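Local coordinates for protein predicted metal-dependent hydrolase of the TIM-barrel fold (Lactobacillus casei, PDB 2QPX) that binds two zinc ions and probably acts as a hydrolase on a substrate not yet identified, at residues 299-302 / 303-307; 54-57 / 58-62; 75-79 / 80-84; 87-90 / 91-95. All blocks are in the same frame, centred on the assembly; numbering follows the deposited sequence.

Contact 1: 299-302 / 303-307; sequences RVFN and EAVEL
E303 rises from the helix beside R299, one turn earlier: its N-H bonds to R299 O (N to O 2.9 Å, N-H...O angle 162°), and E303 CG lies 3.2 Å from that same R299 O. With CG anti to the carbonyl carbon (chi1 -70°) and the chain extended beyond it, the carboxylate runs alongside R299, both side chains pointing the same way. Within the turn the nearest side-chain atom to E303 OE2 is R299 CG, at 3.9 Å, and the charges stay apart, R299 NE and E303 OE2 being 5.4 Å distant. E303 OE1 takes a hydrogen bond from H269 and a salt bridge from R270 of the third subunit, while R299 NH1 pairs with E306 of that subunit. Replacing E303 by alanine is likely to leave H269, and R270 of the third subunit, without their acceptor. The main-chain bonds E303 to R299 and A304 to V300 belong to the last turns of helix 297-304, which, after the short helix 289-292, lies in the connection between strands 282-285 and 313-314 of the TIM barrel. V305 follows the helix; its N-H bonds to F301 O (N to O 3.2 Å) and weakly to N302 O. V305 CG1 sits over one face of the F301 ring, 4.3 Å from the centroid, a CH-pi contact reached because F301 holds CG anti to its backbone N (chi1 -179°). N302 OD1 lies in that ring's plane, at its edge, and accepts a hydrogen bond from H340.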
# COMPACT_ATOMS: atom_id res chain seq x y z
N ARG A 299 2.42 -6.84 11.63
CA ARG A 299 2.68 -5.64 10.82
C ARG A 299 1.40 -5.03 10.29
O ARG A 299 1.25 -3.81 10.28
CB ARG A 299 3.68 -5.88 9.71
CG ARG A 299 3.23 -6.52 8.46
CD ARG A 299 4.39 -6.61 7.41
NE ARG A 299 5.43 -7.48 7.96
CZ ARG A 299 5.48 -8.79 7.82
NH1 ARG A 299 4.62 -9.45 7.05
NH2 ARG A 299 6.46 -9.44 8.44
N VAL A 300 0.43 -5.87 9.91
CA VAL A 300 -0.89 -5.38 9.50
C VAL A 300 -1.63 -4.69 10.63
O VAL A 300 -2.18 -3.60 10.43
CB VAL A 300 -1.75 -6.48 8.80
CG1 VAL A 300 -3.18 -6.00 8.57
CG2 VAL A 300 -1.07 -6.86 7.46
N PHE A 301 -1.59 -5.25 11.84
CA PHE A 301 -2.17 -4.57 12.97
C PHE A 301 -1.53 -3.20 13.16
O PHE A 301 -2.21 -2.17 13.33
CB PHE A 301 -2.06 -5.41 14.25
CG PHE A 301 -2.69 -4.75 15.42
CD1 PHE A 301 -4.05 -4.91 15.67
CD2 PHE A 301 -1.96 -3.91 16.23
CE1 PHE A 301 -4.64 -4.23 16.72
CE2 PHE A 301 -2.56 -3.22 17.26
CZ PHE A 301 -3.88 -3.38 17.52
N ASN A 302 -0.20 -3.17 13.16
CA ASN A 302 0.49 -1.93 13.39
C ASN A 302 0.12 -0.88 12.35
O ASN A 302 -0.11 0.28 12.66
CB ASN A 302 2.00 -2.13 13.35
CG ASN A 302 2.54 -2.97 14.49
OD1 ASN A 302 1.89 -3.13 15.53
ND2 ASN A 302 3.77 -3.50 14.31
N GLU A 303 0.10 -1.29 11.09
CA GLU A 303 -0.23 -0.38 10.00
C GLU A 303 -1.68 0.14 10.14
O GLU A 303 -1.94 1.33 9.95
CB GLU A 303 -0.05 -1.06 8.63
CG GLU A 303 1.39 -1.33 8.23
CD GLU A 303 1.51 -2.30 7.05
OE1 GLU A 303 0.55 -2.40 6.24
OE2 GLU A 303 2.58 -2.97 6.93
N ALA A 304 -2.56 -0.77 10.52
CA ALA A 304 -3.99 -0.50 10.69
C ALA A 304 -4.29 0.58 11.72
O ALA A 304 -5.27 1.31 11.58
CB ALA A 304 -4.74 -1.81 11.06
N VAL A 305 -3.47 0.67 12.76
CA VAL A 305 -3.71 1.63 13.85
C VAL A 305 -2.83 2.87 13.83
O VAL A 305 -2.78 3.63 14.80
CB VAL A 305 -3.62 0.91 15.23
CG1 VAL A 305 -4.67 -0.19 15.35
CG2 VAL A 305 -2.22 0.37 15.53
N GLU A 306 -2.13 3.13 12.73
CA GLU A 306 -1.31 4.35 12.63
C GLU A 306 -2.12 5.62 12.86
O GLU A 306 -1.65 6.55 13.53
CB GLU A 306 -0.59 4.36 11.27
CG GLU A 306 0.52 3.36 11.21
CD GLU A 306 1.09 3.11 9.84
OE1 GLU A 306 0.50 3.56 8.83
OE2 GLU A 306 2.16 2.43 9.75
N LEU A 307 -3.34 5.68 12.32
CA LEU A 307 -4.23 6.82 12.49
C LEU A 307 -5.52 6.52 13.23
O LEU A 307 -6.16 7.42 13.69
CB LEU A 307 -4.63 7.42 11.13
CG LEU A 307 -3.53 8.01 10.26
CD1 LEU A 307 -4.12 8.54 8.95
CD2 LEU A 307 -2.74 9.08 10.99

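Contact 2: 54-57 / 58-62; sequences LAYH and GFLAL. With EDO (1,2-ethanediol), chain E.
Residues 54-57 and 58-62 make an i to i+4 contact within one alpha helix, 54-66, which packs by F59 against helices 30-37 and 323-342 of the TIM-barrel domain. Four successive backbone bonds, G58 to L54, F59 to A55, L60 to Y56 and A61 to H57, give a regular helical turn; that from L60 N to Y56 O measures 2.9 Å. Along this same turn L60 lays its branch over one face of the Y56 ring. L60 CG stands 4.1 Å from the ring centroid and 19° off the normal, a CH-pi contact, and L60 CD1 reaches Y56 CE2 at 3.6 Å. A chi1 of 169° sets Y56 CG anti to the backbone N and turns that face to L60, and the OH is hydrogen-bonded to D31. With a serine in place of Y56, L60 would probably lose the surface it rests on and D31 its phenolic partner. F59, three residues on, lays its CD1 3.5 Å from A55 O. H57 faces the third subunit, its ring edge-to-face with W355 there. Its NE2 has two hydrogen-bond partners, so its single N-H is probably shared: K51 O, and O2 of a 1,2-ethanediol, probably from the crystallisation liquor, 3.0 Å from H57 NE2.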
# COMPACT_ATOMS: atom_id res chain seq x y z
N LEU A 54 1.55 -20.61 4.61
CA LEU A 54 1.76 -20.71 6.03
C LEU A 54 0.47 -21.02 6.82
O LEU A 54 0.54 -21.74 7.84
CB LEU A 54 2.41 -19.43 6.57
CG LEU A 54 3.03 -19.55 7.97
CD1 LEU A 54 4.12 -20.66 8.01
CD2 LEU A 54 3.67 -18.22 8.42
N ALA A 55 -0.68 -20.54 6.37
CA ALA A 55 -1.92 -20.72 7.14
C ALA A 55 -2.20 -22.19 7.44
O ALA A 55 -2.58 -22.55 8.54
CB ALA A 55 -3.13 -20.08 6.39
N TYR A 56 -2.07 -23.03 6.42
CA TYR A 56 -2.32 -24.46 6.60
C TYR A 56 -1.42 -25.02 7.69
O TYR A 56 -1.87 -25.82 8.55
CB TYR A 56 -2.14 -25.21 5.29
CG TYR A 56 -2.12 -26.73 5.41
CD1 TYR A 56 -3.25 -27.44 5.75
CD2 TYR A 56 -0.96 -27.42 5.17
CE1 TYR A 56 -3.21 -28.84 5.84
CE2 TYR A 56 -0.90 -28.78 5.26
CZ TYR A 56 -2.03 -29.50 5.57
OH TYR A 56 -1.95 -30.90 5.65
N HIS A 57 -0.15 -24.65 7.64
CA HIS A 57 0.78 -25.11 8.69
C HIS A 57 0.43 -24.61 10.07
O HIS A 57 0.61 -25.36 11.06
CB HIS A 57 2.20 -24.80 8.29
CG HIS A 57 2.63 -25.58 7.10
ND1 HIS A 57 3.25 -26.81 7.19
CD2 HIS A 57 2.43 -25.36 5.77
CE1 HIS A 57 3.45 -27.29 5.97
NE2 HIS A 57 2.96 -26.43 5.09
N GLY A 58 -0.08 -23.40 10.19
CA GLY A 58 -0.62 -22.91 11.45
C GLY A 58 -1.78 -23.74 11.93
O GLY A 58 -1.87 -24.06 13.11
N PHE A 59 -2.68 -24.09 11.02
CA PHE A 59 -3.81 -24.94 11.40
C PHE A 59 -3.33 -26.28 11.89
O PHE A 59 -3.83 -26.80 12.90
CB PHE A 59 -4.74 -25.22 10.21
CG PHE A 59 -5.65 -24.08 9.80
CD1 PHE A 59 -5.58 -22.83 10.36
CD2 PHE A 59 -6.57 -24.31 8.81
CE1 PHE A 59 -6.42 -21.81 9.92
CE2 PHE A 59 -7.41 -23.30 8.38
CZ PHE A 59 -7.33 -22.06 8.93
N LEU A 60 -2.37 -26.87 11.20
CA LEU A 60 -1.82 -28.18 11.64
C LEU A 60 -1.18 -28.10 12.99
O LEU A 60 -1.28 -29.03 13.79
CB LEU A 60 -0.77 -28.68 10.65
CG LEU A 60 -1.23 -29.20 9.32
CD1 LEU A 60 -0.00 -29.81 8.58
CD2 LEU A 60 -2.37 -30.24 9.42
N ALA A 61 -0.46 -27.01 13.25
CA ALA A 61 0.21 -26.83 14.52
C ALA A 61 -0.82 -26.81 15.64
O ALA A 61 -0.62 -27.44 16.68
CB ALA A 61 1.05 -25.50 14.52
N LEU A 62 -1.93 -26.11 15.44
CA LEU A 62 -2.96 -26.05 16.46
C LEU A 62 -3.66 -27.40 16.62
O LEU A 62 -3.92 -27.80 17.73
CB LEU A 62 -3.98 -24.93 16.23
CG LEU A 62 -3.67 -23.57 16.88
CD1 LEU A 62 -2.58 -22.89 16.07
CD2 LEU A 62 -4.92 -22.72 16.91
C1 EDO E . 2.73 -29.41 2.62
O1 EDO E . 2.16 -30.08 1.52
C2 EDO E . 4.09 -28.91 2.11
O2 EDO E . 4.39 -27.67 2.72

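Contact 3: 75-79 / 80-84; sequences AAMND and PGYAT
N78 and Y82 are joined where helix 79-92 begins, after the loop that follows helix 54-66; N78 holds the N-cap position, although its side chain makes no capping bond. Of the main-chain hydrogen bonds, Y82 N reaches N78 O at 2.8 Å and A83 N reaches D79 O at 3.0 Å. P80, in the first turn, has no N-H to give, and none is needed there because donors of the first turn have no helical acceptor before them. Charged contact comes from D79, whose OD1 forms a salt bridge to K26; a carboxylate so close to the helix N-terminus is also likely to be favoured by the helix dipole. The apolar part is a Met-aromatic contact between M77, present as selenomethionine, and Y82, the two side chains crossing at about a right angle. The selenium approaches the rim of the ring and not its face: M77 SE lies 5.5 Å from the Y82 centroid and 82° off the normal. Y82 directs its ring here through CG held anti to the backbone N (chi1 -165°); it packs on L119 of helix 113-120, and its OH is hydrogen-bonded to I23 O. The bend of M77 at its third torsion brings the terminal methyl to the same edge, near the ring plane, with M77 CE 3.7 Å from Y82 CD1.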
# COMPACT_ATOMS: atom_id res chain seq x y z
N ALA A 75 -7.68 -37.11 13.08
CA ALA A 75 -8.85 -37.96 13.03
C ALA A 75 -10.15 -37.17 13.03
O ALA A 75 -10.24 -36.15 13.72
CB ALA A 75 -8.85 -38.90 14.25
N ALA A 76 -11.15 -37.66 12.31
CA ALA A 76 -12.53 -37.21 12.52
C ALA A 76 -12.94 -37.51 13.97
O ALA A 76 -12.32 -38.32 14.65
CB ALA A 76 -13.50 -37.86 11.51
N MSE A 77 -13.95 -36.80 14.47
CA MSE A 77 -14.32 -36.86 15.88
C MSE A 77 -15.82 -37.06 16.00
O MSE A 77 -16.61 -36.39 15.33
CB MSE A 77 -13.90 -35.58 16.61
CG MSE A 77 -12.40 -35.40 16.70
SE MSE A 77 -11.83 -33.66 17.22
CE MSE A 77 -11.84 -32.87 15.45
N ASN A 78 -16.19 -37.99 16.89
CA ASN A 78 -17.60 -38.13 17.25
C ASN A 78 -18.05 -36.97 18.13
O ASN A 78 -17.26 -36.11 18.51
CB ASN A 78 -17.85 -39.50 17.90
CG ASN A 78 -18.02 -40.61 16.88
OD1 ASN A 78 -18.37 -40.35 15.74
ND2 ASN A 78 -17.84 -41.88 17.32
N ASP A 79 -19.35 -36.89 18.42
CA ASP A 79 -19.86 -35.67 19.03
C ASP A 79 -19.26 -35.29 20.40
O ASP A 79 -18.95 -34.13 20.65
CB ASP A 79 -21.39 -35.75 19.08
CG ASP A 79 -22.03 -35.83 17.70
OD1 ASP A 79 -21.35 -35.72 16.67
OD2 ASP A 79 -23.28 -35.99 17.65
N PRO A 80 -19.12 -36.25 21.33
CA PRO A 80 -18.50 -35.86 22.61
C PRO A 80 -17.05 -35.38 22.45
O PRO A 80 -16.66 -34.37 23.04
CB PRO A 80 -18.57 -37.15 23.48
CG PRO A 80 -19.43 -38.04 22.77
CD PRO A 80 -19.57 -37.66 21.35
N GLY A 81 -16.29 -36.10 21.65
CA GLY A 81 -14.89 -35.70 21.38
C GLY A 81 -14.83 -34.33 20.71
O GLY A 81 -14.01 -33.50 21.08
N TYR A 82 -15.70 -34.11 19.74
CA TYR A 82 -15.68 -32.84 19.01
C TYR A 82 -16.03 -31.67 19.95
O TYR A 82 -15.41 -30.60 19.86
CB TYR A 82 -16.61 -32.91 17.83
CG TYR A 82 -16.44 -31.81 16.76
CD1 TYR A 82 -15.18 -31.48 16.27
CD2 TYR A 82 -17.54 -31.21 16.18
CE1 TYR A 82 -15.04 -30.54 15.27
CE2 TYR A 82 -17.41 -30.26 15.18
CZ TYR A 82 -16.16 -29.97 14.69
OH TYR A 82 -16.02 -29.02 13.66
N ALA A 83 -17.01 -31.86 20.84
CA ALA A 83 -17.31 -30.83 21.81
C ALA A 83 -16.11 -30.58 22.73
O ALA A 83 -15.75 -29.44 23.01
CB ALA A 83 -18.59 -31.18 22.62
N THR A 84 -15.49 -31.65 23.22
CA THR A 84 -14.29 -31.52 24.05
C THR A 84 -13.20 -30.71 23.35
O THR A 84 -12.62 -29.80 23.92
CB THR A 84 -13.72 -32.92 24.43
OG1 THR A 84 -14.69 -33.62 25.22
CG2 THR A 84 -12.41 -32.81 25.20

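Contact 4: 87-90 / 91-95; sequences HRIF and GHFHF
Residues 87-92 form the last turns of helix 79-92, and the chain leaves it through F93, H94 and F95. G91 N donates to H87 O at 2.9 Å and H92 N to R88 O at 3.0 Å; the next bond, F93 N to I89 O, is stretched to 3.3 Å and weak. H94 then turns to a positive phi of 68°. H94 N bonds back to G91 O at 3.1 Å, and F95 N reaches F90 O at 3.0 Å, so two bonds return into the final turn. F90 and F95, joined by this last bond, also meet through their rings as a T-shaped pair: the edge of F90 points at the face of F95, the centroids 5.0 Å apart and the planes at 71°. F90 holds CG anti to the carbonyl carbon (chi1 -73°), which brings its CD1 edge to F95. The touching atom, F90 CD1, sits over the rim side of the F95 ring, 3.6 Å from F95 CG. F93 presents its edge to the backbone, F93 CD2 lying 3.2 Å from I89 O near the ring plane, while H92 CD2 stands over the centre of one face of the same ring. H92 also meets F66 edge-to-face, and R88 NH1 is hydrogen-bonded to F66 O, tying this helix to the preceding one. F95 packs on A330 of helix 323-342 and on L14 and D16 of strand 14-19. The 6-to-1 and 5-to-2 bonds around a residue of positive phi define a Schellman motif, which here ends the helix and turns the chain into strand 95-101 of the barrel.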
# COMPACT_ATOMS: atom_id res chain seq x y z
N HIS A 87 -14.19 -27.07 22.94
CA HIS A 87 -14.06 -26.44 24.24
C HIS A 87 -12.59 -26.12 24.56
O HIS A 87 -12.29 -25.09 25.14
CB HIS A 87 -14.70 -27.30 25.35
CG HIS A 87 -16.17 -27.11 25.52
ND1 HIS A 87 -17.07 -27.34 24.51
CD2 HIS A 87 -16.90 -26.80 26.62
CE1 HIS A 87 -18.30 -27.12 24.97
NE2 HIS A 87 -18.22 -26.79 26.25
N ARG A 88 -11.69 -27.02 24.21
CA ARG A 88 -10.26 -26.81 24.50
C ARG A 88 -9.71 -25.57 23.80
O ARG A 88 -9.04 -24.75 24.41
CB ARG A 88 -9.42 -28.00 24.05
CG ARG A 88 -9.51 -29.21 24.87
CD ARG A 88 -8.57 -30.29 24.31
NE ARG A 88 -8.65 -31.47 25.14
CZ ARG A 88 -7.94 -32.56 24.93
NH1 ARG A 88 -7.08 -32.64 23.94
NH2 ARG A 88 -8.10 -33.57 25.77
N ILE A 89 -10.08 -25.41 22.53
CA ILE A 89 -9.55 -24.30 21.72
C ILE A 89 -10.22 -23.00 22.09
O ILE A 89 -9.55 -22.01 22.38
CB ILE A 89 -9.65 -24.61 20.22
CG1 ILE A 89 -8.72 -25.77 19.88
CG2 ILE A 89 -9.34 -23.34 19.33
CD1 ILE A 89 -8.86 -26.35 18.47
N PHE A 90 -11.56 -22.96 22.07
CA PHE A 90 -12.26 -21.72 22.42
C PHE A 90 -11.91 -21.28 23.84
O PHE A 90 -11.73 -20.09 24.10
CB PHE A 90 -13.77 -21.84 22.20
CG PHE A 90 -14.16 -21.82 20.73
CD1 PHE A 90 -14.32 -20.62 20.07
CD2 PHE A 90 -14.36 -23.00 20.00
CE1 PHE A 90 -14.65 -20.59 18.72
CE2 PHE A 90 -14.73 -22.97 18.63
CZ PHE A 90 -14.86 -21.74 18.00
N GLY A 91 -11.81 -22.25 24.77
CA GLY A 91 -11.47 -21.93 26.16
C GLY A 91 -10.05 -21.44 26.30
O GLY A 91 -9.80 -20.51 27.05
N HIS A 92 -9.09 -22.03 25.57
CA HIS A 92 -7.70 -21.63 25.69
C HIS A 92 -7.51 -20.14 25.39
O HIS A 92 -6.77 -19.42 26.09
CB HIS A 92 -6.81 -22.50 24.80
CG HIS A 92 -5.37 -22.09 24.81
ND1 HIS A 92 -4.46 -22.55 25.74
CD2 HIS A 92 -4.68 -21.24 24.01
CE1 HIS A 92 -3.29 -22.00 25.52
NE2 HIS A 92 -3.40 -21.18 24.48
N PHE A 93 -8.20 -19.68 24.34
CA PHE A 93 -8.06 -18.29 23.88
C PHE A 93 -9.03 -17.32 24.56
O PHE A 93 -8.99 -16.14 24.30
CB PHE A 93 -8.17 -18.25 22.37
CG PHE A 93 -7.03 -18.95 21.70
CD1 PHE A 93 -5.75 -18.35 21.71
CD2 PHE A 93 -7.16 -20.21 21.15
CE1 PHE A 93 -4.67 -19.01 21.12
CE2 PHE A 93 -6.10 -20.86 20.56
CZ PHE A 93 -4.83 -20.25 20.54
N HIS A 94 -9.92 -17.85 25.40
CA HIS A 94 -10.89 -17.08 26.20
C HIS A 94 -11.97 -16.43 25.28
O HIS A 94 -12.42 -15.33 25.55
CB HIS A 94 -10.20 -16.05 27.12
CG HIS A 94 -9.38 -16.68 28.21
ND1 HIS A 94 -9.78 -16.64 29.52
CD2 HIS A 94 -8.22 -17.36 28.18
CE1 HIS A 94 -8.88 -17.28 30.26
NE2 HIS A 94 -7.93 -17.74 29.47
N PHE A 95 -12.37 -17.12 24.21
CA PHE A 95 -13.56 -16.68 23.48
C PHE A 95 -14.76 -16.68 24.43
O PHE A 95 -14.97 -17.65 25.17
CB PHE A 95 -13.86 -17.60 22.31
CG PHE A 95 -12.99 -17.43 21.08
CD1 PHE A 95 -11.74 -18.02 21.00
CD2 PHE A 95 -13.43 -16.70 19.98
CE1 PHE A 95 -10.97 -17.96 19.86
CE2 PHE A 95 -12.65 -16.65 18.83
CZ PHE A 95 -11.43 -17.23 18.77

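Overall arrangement
All four contacts are local turns of helices rather than long-range pairings. Contacts 3 and 4 start and end the same helix, 79-92, while contact 2 lies inside the preceding helix, 54-66; contacts 2 and 4 touch through L62 CD2 and F93 CE2, 4.3 Å apart. Contact 1 stands apart, its centre about 24 Å from that of contact 2, on a helix late in the chain. Contacts 1 and 2 are buried: contact 1 meets both other subunits, with salt bridges to each; contact 2 meets the third by aromatic and apolar packing. Contacts 3 and 4 are only partly buried and touch no other subunit; their side chains meet by a selenium-aromatic contact in contact 3 and a T-shaped phenylalanine pair in contact 4.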